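Local coordinates for Cgl0159-like domain-containing protein (Corynebacterium glutamicum, PDB 3FOK), which is of uncharacterised function, belongs to the Cgl0159-like family, and packs against further copies of itself in the deposited five-chain assembly, at the interface of chains A and B. Residues are numbered along the deposited sequence; one frame, centred on the assembly and turned at random. Chains: chain A/B, uncharacterized protein Cgl0159.

Contact 1 and contact 2 are two patches of one interface between identical chains, their C-alpha centres about 15 Å apart. Chain B supplies helix 8-20 to contact 1 and, just beyond its end, the turn leading into helix 23-30 to contact 2, while helix 69-81 joins in at contact 1. Chain A answers with the segment before strand 240-243 at contact 1, and with the start of strand 219-224 and the loop after helix 158-174 at contact 2. The interface is not an exact two-fold; different surfaces meet here, and such a pairing could in principle repeat within the five-chain assembly, whose existence in the cell the structure alone does not show.

Contact 1: the interface of chains A and B. Residues chain A 233, 236-237; chain B 14-15, 18, 69-70, 73.
A:Thr237 presses its methyl CG2 onto chain B between B:Tyr70, B:Leu14 and B:Leu73. It sits in the short loop between the 3-10 helix 233-235 and strand 240-243, and its partners lie on helices 8-20 and 69-81 of chain B. In this interface between copies of the Cgl0159-like protein, apolar contact comes first. CG2 of A:Thr237 lies 3.7 Å from CE1 of B:Tyr70, and the two side chains cross obliquely. CG2 of A:Thr237 also meets CD1 of B:Leu73 and CD2 of B:Leu14 at 4.1 Å each, so one small group touches both helices. Threonine suits this place because its beta-branch offers a methyl to the hydrocarbon side while the hydroxyl points another way. With CG2 anti to the carbonyl carbon, OG1 takes the position between N and C (chi1 53°) and turns toward the B:Arg18 arm.

That arm is extended from CG to NE. The aliphatic CD of B:Arg18 packs 3.5 Å from the carbonyl O of A:Thr237, and the CG of B:Arg15 also approaches this oxygen. The methylenes of both arginines may line the carbonyl, though each residue hides little surface here.

A polar link between the chains runs through a water. Water 1 lies 2.7 Å from OH of B:Tyr70 and also joins the backbone carbonyl oxygens of A:Met233, a selenomethionine in the crystal, and A:Thr236. A tyrosine fits because its ring packs on the threonine while its phenol reaches the bridging water. The carbonyl O of A:Met233 lies at the edge of this ring, in its plane.

Second-shell support comes from within chain B. The B:Arg15 chain bends at chi3 (-70°), and guanidinium NH1 of B:Arg15 donates a fairly straight hydrogen bond of 3.1 Å to OH of B:Tyr70. The acceptor lies only 11° out of the guanidinium plane.

Contact 2: the interface of chains A and B. Residues chain A 176, 217-218; chain B 22-23.
A:Tyr218 has CG beside its backbone N and anti to the carbonyl carbon (chi1 -83°), and a chi2 of 82° turns its ring to present a face to B:Pro22. B:Thr23 places CG2 anti to its own carbonyl carbon, directing the methyl toward the phenol end of that tyrosine. Both chains are copies of the Cgl0159-like family protein. The patch joins chain A loop residues to the turn between helices 8-20 and 23-30 of chain B, with B:Thr23 the first residue of the second helix.

The main contact is a CH-pi interaction. CB of B:Pro22 stands over the face of A:Tyr218, 3.8 Å from the ring centroid, and the two side chains cross at about a right angle. CG of B:Pro22 approaches CE2 of A:Tyr218 at 3.6 Å, so two neighbouring carbons rest on the aromatic surface. Proline suits this turn since its closed ring is compact and rigid, limits backbone freedom ahead of the helix and offers hydrocarbon to the aromatic face. CB of B:Pro22 also packs against the backbone carbonyl O of A:Ser217, 3.4 Å away.

On the opposite face of the tyrosine, CA of A:Gln176 lies 3.6 Å above the plane of the A:Tyr218 ring and toward the rim. The ring is thus sandwiched between its own chain and the partner, which should limit its rotation. The A:Gln176 chain runs out extended beyond CG, bringing amide OE1 of A:Gln176 to 3.9 Å from CG2 of B:Thr23, where the side chains meet at a slant. This threonine methyl packs beside the phenol OH of A:Tyr218 as well.

A water provides a polar bridge between the chains. Water 2 lies 2.7 Å from the carbonyl O of B:Pro22 and 3.2 Å from OG of A:Ser217, a small hydroxyl that reaches the water beside the ring contact.

Contact 1: the interface of chains A and B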
# COMPACT_ATOMS: atom_id res chain seq x y z
N MSE A 233 2.99 36.93 -7.77
CA MSE A 233 3.78 36.51 -8.91
C MSE A 233 5.28 36.51 -8.65
O MSE A 233 6.05 35.97 -9.44
CB MSE A 233 3.47 37.38 -10.13
CG MSE A 233 2.10 37.12 -10.75
SE MSE A 233 1.72 35.23 -10.98
CE MSE A 233 0.28 35.09 -9.70
N THR A 236 6.94 32.66 -7.92
CA THR A 236 7.54 31.69 -8.83
C THR A 236 8.02 32.29 -10.13
O THR A 236 7.73 33.44 -10.47
CB THR A 236 6.57 30.56 -9.23
OG1 THR A 236 5.27 31.10 -9.49
CG2 THR A 236 6.51 29.50 -8.15
N THR A 237 8.76 31.46 -10.85
CA THR A 237 9.32 31.81 -12.14
C THR A 237 8.59 30.97 -13.17
O THR A 237 8.87 31.02 -14.36
CB THR A 237 10.81 31.45 -12.18
OG1 THR A 237 10.97 30.08 -11.80
CG2 THR A 237 11.60 32.33 -11.23
N LEU B 14 14.63 33.16 -18.39
CA LEU B 14 14.24 31.99 -17.61
C LEU B 14 12.73 31.72 -17.73
O LEU B 14 12.32 30.62 -18.10
CB LEU B 14 14.63 32.19 -16.15
CG LEU B 14 14.23 31.15 -15.10
CD1 LEU B 14 14.74 29.77 -15.48
CD2 LEU B 14 14.79 31.56 -13.75
N ARG B 15 11.92 32.72 -17.42
CA ARG B 15 10.46 32.57 -17.50
C ARG B 15 10.03 32.06 -18.86
O ARG B 15 9.11 31.25 -18.97
CB ARG B 15 9.75 33.90 -17.22
CG ARG B 15 9.80 34.38 -15.78
CD ARG B 15 8.82 35.52 -15.56
NE ARG B 15 9.24 36.75 -16.23
CZ ARG B 15 10.04 37.66 -15.68
NH1 ARG B 15 10.51 37.48 -14.45
NH2 ARG B 15 10.37 38.75 -16.36
N ARG B 18 11.07 28.16 -19.42
CA ARG B 18 10.11 27.29 -18.75
C ARG B 18 8.80 27.21 -19.53
O ARG B 18 8.14 26.17 -19.55
CB ARG B 18 9.81 27.82 -17.35
CG ARG B 18 10.83 27.42 -16.32
CD ARG B 18 10.47 27.99 -14.96
NE ARG B 18 11.15 27.25 -13.91
CZ ARG B 18 10.83 26.02 -13.55
NH1 ARG B 18 9.83 25.38 -14.15
NH2 ARG B 18 11.52 25.40 -12.59
N ARG B 69 10.64 34.44 -4.58
CA ARG B 69 11.55 33.52 -5.24
C ARG B 69 12.66 34.20 -6.04
O ARG B 69 13.77 33.69 -6.13
CB ARG B 69 10.76 32.56 -6.15
CG ARG B 69 11.61 31.52 -6.86
CD ARG B 69 12.37 30.61 -5.90
NE ARG B 69 11.66 29.35 -5.61
CZ ARG B 69 10.95 29.12 -4.51
NH1 ARG B 69 10.84 30.06 -3.58
NH2 ARG B 69 10.35 27.95 -4.35
N TYR B 70 12.36 35.36 -6.62
CA TYR B 70 13.37 36.07 -7.40
C TYR B 70 14.51 36.55 -6.51
O TYR B 70 15.68 36.48 -6.89
CB TYR B 70 12.74 37.25 -8.15
CG TYR B 70 11.86 36.79 -9.29
CD1 TYR B 70 12.42 36.46 -10.53
CD2 TYR B 70 10.49 36.64 -9.12
CE1 TYR B 70 11.62 35.98 -11.57
CE2 TYR B 70 9.68 36.16 -10.15
CZ TYR B 70 10.25 35.83 -11.37
OH TYR B 70 9.46 35.35 -12.38
N LEU B 73 16.60 33.55 -5.35
CA LEU B 73 17.56 33.16 -6.38
C LEU B 73 18.75 34.12 -6.43
O LEU B 73 19.89 33.68 -6.61
CB LEU B 73 16.87 33.09 -7.75
CG LEU B 73 15.86 31.95 -7.93
CD1 LEU B 73 15.15 32.08 -9.27
CD2 LEU B 73 16.59 30.61 -7.84
O HOH W 1 6.89 36.02 -12.00

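Contact 2: the interface of chains A and B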
# COMPACT_ATOMS: atom_id res chain seq x y z
N GLN A 176 7.51 14.44 -20.56
CA GLN A 176 7.59 15.76 -21.17
C GLN A 176 6.20 16.30 -21.47
O GLN A 176 5.96 16.93 -22.50
CB GLN A 176 8.43 15.71 -22.45
CG GLN A 176 9.91 15.52 -22.17
CD GLN A 176 10.77 15.61 -23.41
OE1 GLN A 176 11.99 15.80 -23.32
NE2 GLN A 176 10.15 15.48 -24.58
N SER A 217 10.34 21.04 -14.32
CA SER A 217 10.66 21.79 -15.51
C SER A 217 9.48 21.81 -16.48
O SER A 217 9.52 22.45 -17.52
CB SER A 217 11.89 21.20 -16.21
OG SER A 217 11.63 19.90 -16.71
N TYR A 218 8.42 21.10 -16.11
CA TYR A 218 7.22 21.04 -16.94
C TYR A 218 5.99 21.44 -16.16
O TYR A 218 4.86 21.23 -16.62
CB TYR A 218 7.00 19.63 -17.50
CG TYR A 218 7.81 19.35 -18.73
CD1 TYR A 218 9.14 18.97 -18.65
CD2 TYR A 218 7.25 19.54 -20.00
CE1 TYR A 218 9.91 18.78 -19.79
CE2 TYR A 218 8.01 19.36 -21.15
CZ TYR A 218 9.34 18.99 -21.04
OH TYR A 218 10.10 18.83 -22.17
N PRO B 22 10.88 24.12 -22.36
CA PRO B 22 11.11 23.32 -21.15
C PRO B 22 12.25 22.30 -21.25
O PRO B 22 12.91 22.00 -20.25
CB PRO B 22 9.75 22.68 -20.90
CG PRO B 22 9.13 22.62 -22.26
CD PRO B 22 9.50 23.95 -22.84
N THR B 23 12.47 21.76 -22.44
CA THR B 23 13.53 20.78 -22.65
C THR B 23 14.91 21.36 -22.33
O THR B 23 15.82 20.63 -21.93
CB THR B 23 13.57 20.28 -24.10
OG1 THR B 23 13.73 21.41 -24.98
CG2 THR B 23 12.30 19.53 -24.46
O HOH W 2 13.69 19.68 -19.16